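Local coordinates for uncharacterized protein (PDB 3OT2), which is of unknown function but is a putative nuclease of the Uma2 (DUF820) family, within the PD-(D/E)XK clan, at residues A105-T109 / V168-A172; Q46-V50 / P80-V84; P36-H42 / I112-Q117; D160-V166 / L177-D181. One frame throughout, in Å; residues are numbered along the deposited sequence. Where two conformers were deposited one is given.

Interaction 1. Residues A105-T109 / V168-A172; sequences APDWT and VPSFA
W108, with 95 Å² covered, sets the geometry of this buried contact. It directs its CA-CB bond toward V168-A172, and chi1 t (179°) with chi2 20° brings the indole against that segment. The closest CA pair is W108 and P169, 7.3 Å. P169 is extended (phi/psi -61/154) and sets its CD over one face of the indole: P169 CD lies 3.6 Å from the centroid of the W108 six-membered ring and 14° off its normal, a CH-pi contact, with P169 CD to W108 CD2 at 3.5 Å. Segment 105-109 is a loop entering central strand 108-112 of the mixed sheet. D107 (-74/-30) and W108 (-144/119) both face V84 of neighbouring strand 82-86, a classic beta bulge. Beyond P169, S170 and F171 form a 3-10 segment, and A172 N bonds back to P169 O at 2.9 Å. F171 takes chi1 p (67°) with chi2 83°, placing CZ 4.1 Å from W108 CE3 and CE2 3.9 Å from D107 CB. D107 is m (-75°); its carboxylate forms a salt bridge with R89. V168, chi1 m, puts CG1 3.8 Å from W108 CH2, and A172 CB lies 3.9 Å from W108 CZ3. W138 packs edge-to-face against the same indole.

Interaction 2. Residues Q46-V50 / P80-V84; sequences QSECV and PDISV
I82 buries most surface here (84 Å²), then Q46 (59 Å²) and D81 (32 Å²). Segment 46-50 is regular helix, its V50 N bonded to Q46 O at 3.2 Å; 82-84 is extended strand. Their short axes pass 10.0 Å apart with N-to-C directions only 12° from parallel. In register, the CA of Q46 is 7.1 Å from that of D81, and the CA of V50 6.9 Å from that of I82. I82 (phi/psi -138/130; chi1 m, chi2 t) points toward the helix: its CD1 is 3.7 Å from C49 CB and its CG1 3.5 Å from V50 CG2, V50 being t (-176°). This is helix 40-57 packed on the mixed sheet of the PD-(D/E)XK-type fold, and the P80-D81 pair just ahead of the strand is consistent with the PD of that clan's name. Q46 is extended (chi1 t, chi2 t, chi3 21°) so that NE2 reaches the backbone, donating to D81 O at 2.9 Å with an N-H...O angle of 155°; the same NE2 also bonds E68. D81 has helical phi/psi (-54/-44) and chi1 m (-73°), and its carboxylate is engaged elsewhere, by H42 NE2, I112 N and K35.

Interaction 3. Residues P36-H42 / I112-Q117; sequences PMPQGKH and ILSPDQ
I112 closes strand 108-112 in extended form (phi/psi -119/123), and its carbonyl meets the edge of the H42 imidazole. H42 CD2 and NE2 each lie 3.0 Å from I112 O. H42 has chi1 t (-174°) and chi2 -91°; its NE2 hydrogen-bonds D81. At L113 the CB points away, but L113 O is 2.8 Å from water 4, itself 2.7 Å from Q39 OE1. S114 CA lies 5.9 Å from H42 CA. S114 opens a type I beta turn to Q117 (Q117 N to S114 O, 3.1 Å). The turn faces the start of helix 40-57, where Q39 is the N-cap, its OE1 accepting from H42 N at 3.0 Å. The contact joins the strand's C-terminal end to the helix's N-terminus. S114, with chi1 p, places OG 3.6 Å from P36 CG and 3.0 Å from water 1, which donates to M37 O (2.9 Å). P115 (-47/-39) brings CD to 3.4 Å from Q39 NE2. D116 (-92/1) puts CB 4.1 Å from P36 CB, and its OD2 accepts from waters 2 and 3, each 3.1 Å away and each bonded to the backbone of selenomethionine M37. Q117 OE1, which bonds K121, lies 3.5 Å from P36 CD.

Interaction 4. Residues D160-V166 / L177-D181; sequences DEPDALV and LSIKD
A single antiparallel beta bridge joins these segments, L165 and S178 forming a non-hydrogen-bonded pair with CA atoms 4.1 Å apart, and it runs straight into the N-terminus of helix 179-183. Two hydrogen bonds flank the pair: V166 N donates to L177 O (2.8 Å, N-H...O 173°) and I179 N to A164 O (3.0 Å, 147°). The same two acceptors receive CA-H...O contacts, S178 CA to A164 O at 3.2 Å and L165 CA to L177 O at 3.4 Å. Residues 161-164 make a type I beta turn (P162 -53/-40, D163 -85/-7), held by A164 N to E161 O at 3.0 Å, which presents P162 O to K180 N (2.9 Å, 154°). S178 is the N-cap: with chi1 p (67°), its OG accepts from D181 N at 3.1 Å. The amides of I179, K180 and D181 at the helix start are therefore all satisfied, whereas buried S178 N has no partner in the model. Side chains add V166 (t) CG2 to I179 (m, m) CD1 at 3.7 Å; both side chains touch V147, and V166 also W138. D163 OD1 and K180 NZ form a long salt bridge at 3.6 Å. D160 OD2 instead bridges to K124 of the second subunit. Water 5 extends the pairing, donating to V166 O at 2.7 Å and accepting from L177 N at 2.8 Å.

Interactions 1, 2 and 3 meet at the central mixed sheet of the PD-(D/E)XK-type core. Interactions 1 and 2, centres about 12 Å apart, join through neighbouring strands 108-112 and 82-86, where W108 O is 2.8 Å from V84 N, a probable hydrogen bond. Interactions 2 and 3, centres about 13 Å apart, share helix 40-57; D81 OD2 makes probable hydrogen bonds to H42 NE2 (2.7 Å) and I112 N (2.8 Å). Interactions 1 and 3 sit on opposite sides of the chain's centre, their own centres about 23 Å apart. Along the chain, interaction 2 falls between the segments of interaction 3, while interaction 1 crosses both 3 and 4. Interaction 4 lies further out, where V166 and I179 pack on strand 146-150 of the same sheet.

Interaction 1. Residues A105-T109 / V168-A172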
loop_
_atom_site.group_PDB
_atom_site.type_symbol
_atom_site.label_atom_id
_atom_site.label_comp_id
_atom_site.label_asym_id
_atom_site.label_seq_id
_atom_site.Cartn_x
_atom_site.Cartn_y
_atom_site.Cartn_z
ATOM N N ALA A 105 -15.196 -1.658 -14.404
ATOM C CA ALA A 105 -14.227 -2.128 -13.430
ATOM C C ALA A 105 -14.420 -3.635 -13.173
ATOM O O ALA A 105 -15.571 -4.085 -13.156
ATOM C CB ALA A 105 -14.362 -1.338 -12.135
ATOM N N PRO A 106 -13.340 -4.427 -12.936
ATOM C CA PRO A 106 -13.547 -5.861 -12.610
ATOM C C PRO A 106 -14.275 -6.033 -11.283
ATOM O O PRO A 106 -14.246 -5.132 -10.456
ATOM C CB PRO A 106 -12.120 -6.432 -12.507
ATOM C CG PRO A 106 -11.202 -5.359 -13.012
ATOM C CD PRO A 106 -11.916 -4.050 -12.863
ATOM N N ASP A 107 -14.891 -7.190 -11.043
ATOM C CA ASP A 107 -15.483 -7.448 -9.727
ATOM C C ASP A 107 -14.368 -7.735 -8.732
ATOM O O ASP A 107 -14.469 -7.423 -7.550
ATOM C CB ASP A 107 -16.455 -8.638 -9.815
ATOM C CG ASP A 107 -17.727 -8.218 -10.486
ATOM O OD1 ASP A 107 -18.565 -7.581 -9.807
ATOM O OD2 ASP A 107 -17.830 -8.399 -11.729
ATOM N N TRP A 108 -13.280 -8.305 -9.229
ATOM C CA TRP A 108 -12.127 -8.677 -8.429
ATOM C C TRP A 108 -10.860 -8.441 -9.257
ATOM O O TRP A 108 -10.723 -9.001 -10.352
ATOM C CB TRP A 108 -12.282 -10.147 -7.983
ATOM C CG TRP A 108 -11.175 -10.748 -7.154
ATOM C CD1 TRP A 108 -10.219 -10.093 -6.421
ATOM C CD2 TRP A 108 -11.007 -12.148 -6.882
ATOM N NE1 TRP A 108 -9.419 -11.011 -5.769
ATOM C CE2 TRP A 108 -9.902 -12.279 -6.016
ATOM C CE3 TRP A 108 -11.678 -13.321 -7.315
ATOM C CZ2 TRP A 108 -9.449 -13.535 -5.574
ATOM C CZ3 TRP A 108 -11.233 -14.561 -6.860
ATOM C CH2 TRP A 108 -10.123 -14.661 -6.022
ATOM N N THR A 109 -9.972 -7.559 -8.762
ATOM C CA THR A 109 -8.723 -7.259 -9.460
ATOM C C THR A 109 -7.563 -7.889 -8.694
ATOM O O THR A 109 -7.511 -7.801 -7.473
ATOM C CB THR A 109 -8.524 -5.739 -9.719
ATOM O OG1 THR A 109 -7.319 -5.560 -10.462
ATOM C CG2 THR A 109 -8.392 -4.901 -8.434
ATOM N N VAL A 168 -11.643 -14.099 -0.281
ATOM C CA VAL A 168 -12.075 -14.048 -1.672
ATOM C C VAL A 168 -13.449 -13.382 -1.725
ATOM O O VAL A 168 -14.160 -13.408 -0.716
ATOM C CB VAL A 168 -12.087 -15.479 -2.301
ATOM C CG1 VAL A 168 -10.667 -16.020 -2.475
ATOM C CG2 VAL A 168 -12.965 -16.462 -1.508
ATOM N N PRO A 169 -13.876 -12.784 -2.862
ATOM C CA PRO A 169 -15.256 -12.248 -2.918
ATOM C C PRO A 169 -16.262 -13.377 -2.714
ATOM O O PRO A 169 -15.927 -14.543 -2.953
ATOM C CB PRO A 169 -15.357 -11.647 -4.323
ATOM C CG PRO A 169 -13.973 -11.593 -4.845
ATOM C CD PRO A 169 -13.197 -12.668 -4.161
ATOM N N SER A 170 -17.467 -13.060 -2.220
ATOM C CA SER A 170 -18.438 -14.107 -1.895
ATOM C C SER A 170 -18.813 -14.974 -3.131
ATOM O O SER A 170 -19.042 -16.177 -2.950
ATOM C CB SER A 170 -19.676 -13.532 -1.211
ATOM O OG SER A 170 -20.317 -12.587 -2.051
ATOM N N PHE A 171 -18.782 -14.425 -4.370
ATOM C CA PHE A 171 -19.094 -15.275 -5.534
ATOM C C PHE A 171 -18.030 -16.391 -5.700
ATOM O O PHE A 171 -18.336 -17.418 -6.299
ATOM C CB PHE A 171 -19.206 -14.456 -6.841
ATOM C CG PHE A 171 -17.913 -13.821 -7.330
ATOM C CD1 PHE A 171 -16.996 -14.555 -8.088
ATOM C CD2 PHE A 171 -17.641 -12.471 -7.085
ATOM C CE1 PHE A 171 -15.829 -13.955 -8.576
ATOM C CE2 PHE A 171 -16.489 -11.859 -7.622
ATOM C CZ PHE A 171 -15.586 -12.609 -8.341
ATOM N N ALA A 172 -16.793 -16.182 -5.179
ATOM C CA ALA A 172 -15.722 -17.166 -5.277
ATOM C C ALA A 172 -15.454 -17.879 -3.925
ATOM O O ALA A 172 -14.401 -18.498 -3.764
ATOM C CB ALA A 172 -14.442 -16.467 -5.765
#

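Interaction 2. Residues Q46-V50 / P80-V84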
loop_
_atom_site.group_PDB
_atom_site.type_symbol
_atom_site.label_atom_id
_atom_site.label_comp_id
_atom_site.label_asym_id
_atom_site.label_seq_id
_atom_site.Cartn_x
_atom_site.Cartn_y
_atom_site.Cartn_z
ATOM N N GLN A 46 0.823 -15.729 -11.738
ATOM C CA GLN A 46 -0.247 -15.222 -12.584
ATOM C C GLN A 46 -1.016 -16.343 -13.310
ATOM O O GLN A 46 -2.244 -16.332 -13.249
ATOM C CB GLN A 46 0.304 -14.239 -13.607
ATOM C CG GLN A 46 -0.767 -13.439 -14.332
ATOM C CD GLN A 46 -0.171 -12.553 -15.388
ATOM O OE1 GLN A 46 0.943 -12.772 -15.863
ATOM N NE2 GLN A 46 -0.918 -11.549 -15.818
ATOM N N SER A 47 -0.299 -17.279 -13.994
ATOM C CA SER A 47 -0.935 -18.359 -14.751
ATOM C C SER A 47 -1.687 -19.320 -13.834
ATOM O O SER A 47 -2.817 -19.708 -14.153
ATOM C CB SER A 47 0.091 -19.116 -15.594
ATOM O OG SER A 47 0.590 -18.281 -16.627
ATOM N N GLU A 48 -1.084 -19.693 -12.701
ATOM C CA GLU A 48 -1.717 -20.613 -11.761
ATOM C C GLU A 48 -2.915 -19.982 -11.065
ATOM O O GLU A 48 -3.899 -20.665 -10.785
ATOM C CB GLU A 48 -0.702 -21.093 -10.723
ATOM C CG GLU A 48 -1.170 -22.315 -9.952
ATOM C CD GLU A 48 -1.558 -23.546 -10.747
ATOM O OE1 GLU A 48 -0.981 -23.772 -11.835
ATOM O OE2 GLU A 48 -2.436 -24.295 -10.264
ATOM N N CYS A 49 -2.825 -18.688 -10.772
ATOM C CA CYS A 49 -3.896 -17.955 -10.115
ATOM C C CYS A 49 -5.154 -17.902 -10.984
ATOM O O CYS A 49 -6.244 -18.126 -10.459
ATOM C CB CYS A 49 -3.411 -16.561 -9.766
ATOM S SG CYS A 49 -4.332 -15.784 -8.446
ATOM N N VAL A 50 -5.007 -17.624 -12.312
ATOM C CA VAL A 50 -6.140 -17.575 -13.256
ATOM C C VAL A 50 -6.784 -18.969 -13.354
ATOM O O VAL A 50 -8.004 -19.084 -13.365
ATOM C CB VAL A 50 -5.705 -17.063 -14.660
ATOM C CG1 VAL A 50 -6.898 -16.926 -15.593
ATOM C CG2 VAL A 50 -5.012 -15.737 -14.547
ATOM N N PRO A 80 -5.083 -4.829 -15.507
ATOM C CA PRO A 80 -4.725 -5.595 -14.308
ATOM C C PRO A 80 -4.093 -6.925 -14.708
ATOM O O PRO A 80 -4.457 -7.467 -15.756
ATOM C CB PRO A 80 -6.079 -5.812 -13.609
ATOM C CG PRO A 80 -6.921 -4.701 -14.077
ATOM C CD PRO A 80 -6.529 -4.525 -15.523
ATOM N N ASP A 81 -3.160 -7.452 -13.892
ATOM C CA ASP A 81 -2.562 -8.751 -14.191
ATOM C C ASP A 81 -3.684 -9.806 -14.387
ATOM O O ASP A 81 -3.639 -10.598 -15.340
ATOM C CB ASP A 81 -1.585 -9.170 -13.075
ATOM C CG ASP A 81 -0.271 -8.405 -13.057
ATOM O OD1 ASP A 81 0.106 -7.824 -14.116
ATOM O OD2 ASP A 81 0.402 -8.418 -12.005
ATOM N N ILE A 82 -4.698 -9.788 -13.488
ATOM C CA ILE A 82 -5.884 -10.671 -13.554
ATOM C C ILE A 82 -7.102 -9.840 -13.216
ATOM O O ILE A 82 -7.104 -9.137 -12.217
ATOM C CB ILE A 82 -5.796 -11.917 -12.641
ATOM C CG1 ILE A 82 -4.504 -12.724 -12.897
ATOM C CG2 ILE A 82 -7.057 -12.814 -12.757
ATOM C CD1 ILE A 82 -4.093 -13.563 -11.743
ATOM N N SER A 83 -8.135 -9.932 -14.060
ATOM C CA SER A 83 -9.438 -9.305 -13.862
ATOM C C SER A 83 -10.491 -10.390 -13.768
ATOM O O SER A 83 -10.545 -11.263 -14.633
ATOM C CB SER A 83 -9.752 -8.391 -15.044
ATOM O OG SER A 83 -9.021 -7.201 -14.868
ATOM N N VAL A 84 -11.326 -10.338 -12.739
ATOM C CA VAL A 84 -12.386 -11.333 -12.557
ATOM C C VAL A 84 -13.734 -10.607 -12.626
ATOM O O VAL A 84 -13.955 -9.615 -11.925
ATOM C CB VAL A 84 -12.231 -12.184 -11.258
ATOM C CG1 VAL A 84 -13.172 -13.384 -11.282
ATOM C CG2 VAL A 84 -10.787 -12.661 -11.060
#

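Interaction 3. Residues P36-H42 / I112-Q117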
loop_
_atom_site.group_PDB
_atom_site.type_symbol
_atom_site.label_atom_id
_atom_site.label_comp_id
_atom_site.label_asym_id
_atom_site.label_seq_id
_atom_site.Cartn_x
_atom_site.Cartn_y
_atom_site.Cartn_z
ATOM N N PRO A 36 5.378 -3.572 -16.430
ATOM C CA PRO A 36 6.731 -4.157 -16.400
ATOM C C PRO A 36 6.862 -5.360 -17.333
ATOM O O PRO A 36 5.868 -5.969 -17.744
ATOM C CB PRO A 36 6.924 -4.561 -14.924
ATOM C CG PRO A 36 5.625 -4.605 -14.345
ATOM C CD PRO A 36 4.673 -3.793 -15.146
HETATM N N MSE A 37 8.103 -5.682 -17.689
HETATM C CA MSE A 37 8.413 -6.819 -18.546
HETATM C C MSE A 37 8.048 -8.121 -17.810
HETATM O O MSE A 37 8.185 -8.172 -16.579
HETATM C CB MSE A 37 9.906 -6.789 -18.925
HETATM C CG MSE A 37 10.270 -5.630 -19.851
HETATM SE SE MSE A 37 9.674 -5.997 -21.677
HETATM C CE MSE A 37 10.898 -7.437 -22.088
ATOM N N PRO A 38 7.520 -9.158 -18.513
ATOM C CA PRO A 38 7.238 -10.431 -17.831
ATOM C C PRO A 38 8.494 -11.018 -17.163
ATOM O O PRO A 38 9.596 -10.865 -17.667
ATOM C CB PRO A 38 6.749 -11.341 -18.970
ATOM C CG PRO A 38 6.269 -10.391 -20.026
ATOM C CD PRO A 38 7.259 -9.269 -19.962
ATOM N N GLN A 39 8.314 -11.627 -16.000
ATOM C CA GLN A 39 9.374 -12.232 -15.195
ATOM C C GLN A 39 8.871 -13.619 -14.800
ATOM O O GLN A 39 7.662 -13.802 -14.701
ATOM C CB GLN A 39 9.668 -11.314 -13.972
ATOM C CG GLN A 39 10.662 -11.850 -12.933
ATOM C CD GLN A 39 10.134 -11.888 -11.500
ATOM O OE1 GLN A 39 8.910 -11.883 -11.242
ATOM N NE2 GLN A 39 11.066 -11.945 -10.530
ATOM N N GLY A 40 9.779 -14.574 -14.617
ATOM C CA GLY A 40 9.439 -15.951 -14.262
ATOM C C GLY A 40 8.496 -16.085 -13.081
ATOM O O GLY A 40 7.427 -16.676 -13.223
ATOM N N LYS A 41 8.864 -15.507 -11.917
ATOM C CA LYS A 41 8.083 -15.603 -10.674
ATOM C C LYS A 41 6.692 -15.049 -10.875
ATOM O O LYS A 41 5.706 -15.713 -10.554
ATOM C CB LYS A 41 8.809 -14.893 -9.517
ATOM C CG LYS A 41 9.915 -15.766 -8.887
ATOM C CD LYS A 41 10.953 -15.006 -8.054
ATOM C CE LYS A 41 10.461 -14.534 -6.716
ATOM N NZ LYS A 41 11.599 -14.143 -5.822
ATOM N N HIS A 42 6.613 -13.858 -11.489
ATOM C CA HIS A 42 5.364 -13.179 -11.798
ATOM C C HIS A 42 4.434 -14.079 -12.650
ATOM O O HIS A 42 3.272 -14.285 -12.281
ATOM C CB HIS A 42 5.659 -11.865 -12.512
ATOM C CG HIS A 42 4.433 -11.053 -12.741
ATOM N ND1 HIS A 42 3.699 -11.172 -13.901
ATOM C CD2 HIS A 42 3.819 -10.176 -11.920
ATOM C CE1 HIS A 42 2.673 -10.350 -13.760
ATOM N NE2 HIS A 42 2.707 -9.731 -12.583
ATOM N N ILE A 112 0.044 -8.569 -9.233
ATOM C CA ILE A 112 1.186 -9.297 -8.687
ATOM C C ILE A 112 2.426 -8.468 -8.931
ATOM O O ILE A 112 2.719 -8.128 -10.079
ATOM C CB ILE A 112 1.296 -10.723 -9.303
ATOM C CG1 ILE A 112 -0.015 -11.516 -9.111
ATOM C CG2 ILE A 112 2.480 -11.497 -8.713
ATOM C CD1 ILE A 112 -0.371 -12.369 -10.346
ATOM N N LEU A 113 3.154 -8.140 -7.853
ATOM C CA LEU A 113 4.398 -7.380 -7.979
ATOM C C LEU A 113 5.487 -8.181 -8.657
ATOM O O LEU A 113 5.538 -9.409 -8.564
ATOM C CB LEU A 113 4.909 -6.908 -6.607
ATOM C CG LEU A 113 4.001 -5.955 -5.819
ATOM C CD1 LEU A 113 4.656 -5.617 -4.503
ATOM C CD2 LEU A 113 3.690 -4.682 -6.634
ATOM N N SER A 114 6.350 -7.460 -9.362
ATOM C CA SER A 114 7.541 -7.989 -10.029
ATOM C C SER A 114 8.630 -6.930 -9.810
ATOM O O SER A 114 8.276 -5.803 -9.446
ATOM C CB SER A 114 7.272 -8.332 -11.495
ATOM O OG SER A 114 6.749 -7.257 -12.244
ATOM N N PRO A 115 9.942 -7.262 -9.880
ATOM C CA PRO A 115 10.979 -6.258 -9.549
ATOM C C PRO A 115 10.832 -4.853 -10.170
ATOM O O PRO A 115 11.143 -3.875 -9.486
ATOM C CB PRO A 115 12.262 -6.910 -10.061
ATOM C CG PRO A 115 12.008 -8.372 -9.961
ATOM C CD PRO A 115 10.546 -8.570 -10.216
ATOM N N ASP A 116 10.392 -4.734 -11.441
ATOM C CA ASP A 116 10.335 -3.421 -12.088
ATOM C C ASP A 116 8.978 -2.708 -11.933
ATOM O O ASP A 116 8.820 -1.590 -12.417
ATOM C CB ASP A 116 10.693 -3.583 -13.573
ATOM C CG ASP A 116 12.126 -4.058 -13.792
ATOM O OD1 ASP A 116 13.026 -3.622 -13.027
ATOM O OD2 ASP A 116 12.345 -4.871 -14.723
ATOM N N GLN A 117 8.019 -3.332 -11.237
ATOM C CA GLN A 117 6.692 -2.776 -11.034
ATOM C C GLN A 117 6.716 -1.661 -9.987
ATOM O O GLN A 117 7.477 -1.726 -9.022
ATOM C CB GLN A 117 5.708 -3.908 -10.616
ATOM C CG GLN A 117 4.210 -3.533 -10.531
ATOM C CD GLN A 117 3.629 -2.910 -11.793
ATOM O OE1 GLN A 117 4.060 -1.854 -12.240
ATOM N NE2 GLN A 117 2.540 -3.460 -12.320
HETATM O O HOH W 1 6.269 -9.103 -14.606
HETATM O O HOH W 2 10.145 -6.953 -15.404
HETATM O O HOH W 3 10.365 -4.017 -16.975
HETATM O O HOH W 4 7.404 -11.429 -8.997
#

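Interaction 4. Residues D160-V166 / L177-D181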
loop_
_atom_site.group_PDB
_atom_site.type_symbol
_atom_site.label_atom_id
_atom_site.label_comp_id
_atom_site.label_asym_id
_atom_site.label_seq_id
_atom_site.Cartn_x
_atom_site.Cartn_y
_atom_site.Cartn_z
ATOM N N ASP A 160 -0.134 -12.927 5.688
ATOM C CA ASP A 160 1.229 -13.406 5.480
ATOM C C ASP A 160 1.589 -14.653 6.312
ATOM O O ASP A 160 2.717 -15.118 6.223
ATOM C CB ASP A 160 2.264 -12.296 5.723
ATOM C CG ASP A 160 2.279 -11.670 7.108
ATOM O OD1 ASP A 160 1.862 -12.344 8.084
ATOM O OD2 ASP A 160 2.705 -10.526 7.218
ATOM N N GLU A 161 0.653 -15.173 7.125
ATOM C CA GLU A 161 0.878 -16.404 7.901
ATOM C C GLU A 161 0.691 -17.569 6.941
ATOM O O GLU A 161 -0.295 -17.568 6.204
ATOM C CB GLU A 161 -0.079 -16.504 9.105
ATOM C CG GLU A 161 0.290 -15.587 10.263
ATOM C CD GLU A 161 1.587 -15.919 10.982
ATOM O OE1 GLU A 161 1.638 -16.958 11.681
ATOM O OE2 GLU A 161 2.553 -15.131 10.849
ATOM N N PRO A 162 1.616 -18.552 6.893
ATOM C CA PRO A 162 1.489 -19.635 5.897
ATOM C C PRO A 162 0.150 -20.357 5.886
ATOM O O PRO A 162 -0.335 -20.646 4.808
ATOM C CB PRO A 162 2.617 -20.603 6.282
ATOM C CG PRO A 162 3.646 -19.719 6.919
ATOM C CD PRO A 162 2.863 -18.688 7.678
ATOM N N ASP A 163 -0.449 -20.628 7.052
ATOM C CA ASP A 163 -1.717 -21.358 7.116
ATOM C C ASP A 163 -2.953 -20.458 6.930
ATOM O O ASP A 163 -4.052 -20.982 6.814
ATOM C CB ASP A 163 -1.829 -22.147 8.434
ATOM C CG ASP A 163 -0.698 -23.150 8.665
ATOM O OD1 ASP A 163 -0.328 -23.874 7.696
ATOM O OD2 ASP A 163 -0.189 -23.221 9.816
ATOM N N ALA A 164 -2.783 -19.132 6.872
ATOM C CA ALA A 164 -3.926 -18.233 6.734
ATOM C C ALA A 164 -4.554 -18.313 5.350
ATOM O O ALA A 164 -3.842 -18.346 4.343
ATOM C CB ALA A 164 -3.507 -16.812 7.023
ATOM N N LEU A 165 -5.889 -18.356 5.302
ATOM C CA LEU A 165 -6.635 -18.337 4.039
ATOM C C LEU A 165 -6.787 -16.918 3.581
ATOM O O LEU A 165 -7.100 -16.042 4.386
ATOM C CB LEU A 165 -8.014 -18.969 4.180
ATOM C CG LEU A 165 -8.096 -20.464 4.436
ATOM C CD1 LEU A 165 -9.544 -20.876 4.470
ATOM C CD2 LEU A 165 -7.374 -21.266 3.355
ATOM N N VAL A 166 -6.573 -16.667 2.296
ATOM C CA VAL A 166 -6.699 -15.309 1.772
ATOM C C VAL A 166 -8.179 -15.090 1.456
ATOM O O VAL A 166 -8.755 -15.921 0.764
ATOM C CB VAL A 166 -5.782 -15.048 0.554
ATOM C CG1 VAL A 166 -5.712 -13.558 0.225
ATOM C CG2 VAL A 166 -4.378 -15.600 0.797
ATOM N N LEU A 177 -7.831 -20.654 -0.491
ATOM C CA LEU A 177 -6.426 -20.535 -0.841
ATOM C C LEU A 177 -5.607 -19.999 0.317
ATOM O O LEU A 177 -5.811 -18.863 0.753
ATOM C CB LEU A 177 -6.284 -19.626 -2.084
ATOM C CG LEU A 177 -4.873 -19.474 -2.654
ATOM C CD1 LEU A 177 -4.421 -20.784 -3.293
ATOM C CD2 LEU A 177 -4.828 -18.362 -3.661
ATOM N N SER A 178 -4.679 -20.825 0.824
ATOM C CA SER A 178 -3.795 -20.389 1.897
ATOM C C SER A 178 -2.613 -19.629 1.313
ATOM O O SER A 178 -2.319 -19.774 0.123
ATOM C CB SER A 178 -3.301 -21.577 2.714
ATOM O OG SER A 178 -2.445 -22.404 1.941
ATOM N N ILE A 179 -1.909 -18.863 2.155
ATOM C CA ILE A 179 -0.678 -18.145 1.786
ATOM C C ILE A 179 0.364 -19.178 1.297
ATOM O O ILE A 179 0.949 -19.002 0.221
ATOM C CB ILE A 179 -0.177 -17.299 3.002
ATOM C CG1 ILE A 179 -1.076 -16.045 3.216
ATOM C CG2 ILE A 179 1.328 -16.909 2.929
ATOM C CD1 ILE A 179 -0.968 -14.915 2.081
ATOM N N LYS A 180 0.527 -20.286 2.048
ATOM C CA LYS A 180 1.489 -21.346 1.726
ATOM C C LYS A 180 1.186 -21.950 0.331
ATOM O O LYS A 180 2.118 -22.132 -0.453
ATOM C CB LYS A 180 1.514 -22.390 2.851
ATOM C CG LYS A 180 1.461 -23.869 2.469
ATOM C CD LYS A 180 2.001 -24.762 3.581
ATOM C CE LYS A 180 1.122 -24.831 4.811
ATOM N NZ LYS A 180 0.072 -25.899 4.736
ATOM N N ASP A 181 -0.103 -22.164 -0.002
ATOM C CA ASP A 181 -0.514 -22.705 -1.300
ATOM C C ASP A 181 -0.191 -21.737 -2.424
ATOM O O ASP A 181 0.318 -22.160 -3.463
ATOM C CB ASP A 181 -2.024 -23.039 -1.336
ATOM C CG ASP A 181 -2.446 -24.281 -0.559
ATOM O OD1 ASP A 181 -1.574 -25.126 -0.265
ATOM O OD2 ASP A 181 -3.655 -24.399 -0.241
HETATM O O HOH W 5 -9.449 -18.481 0.174
#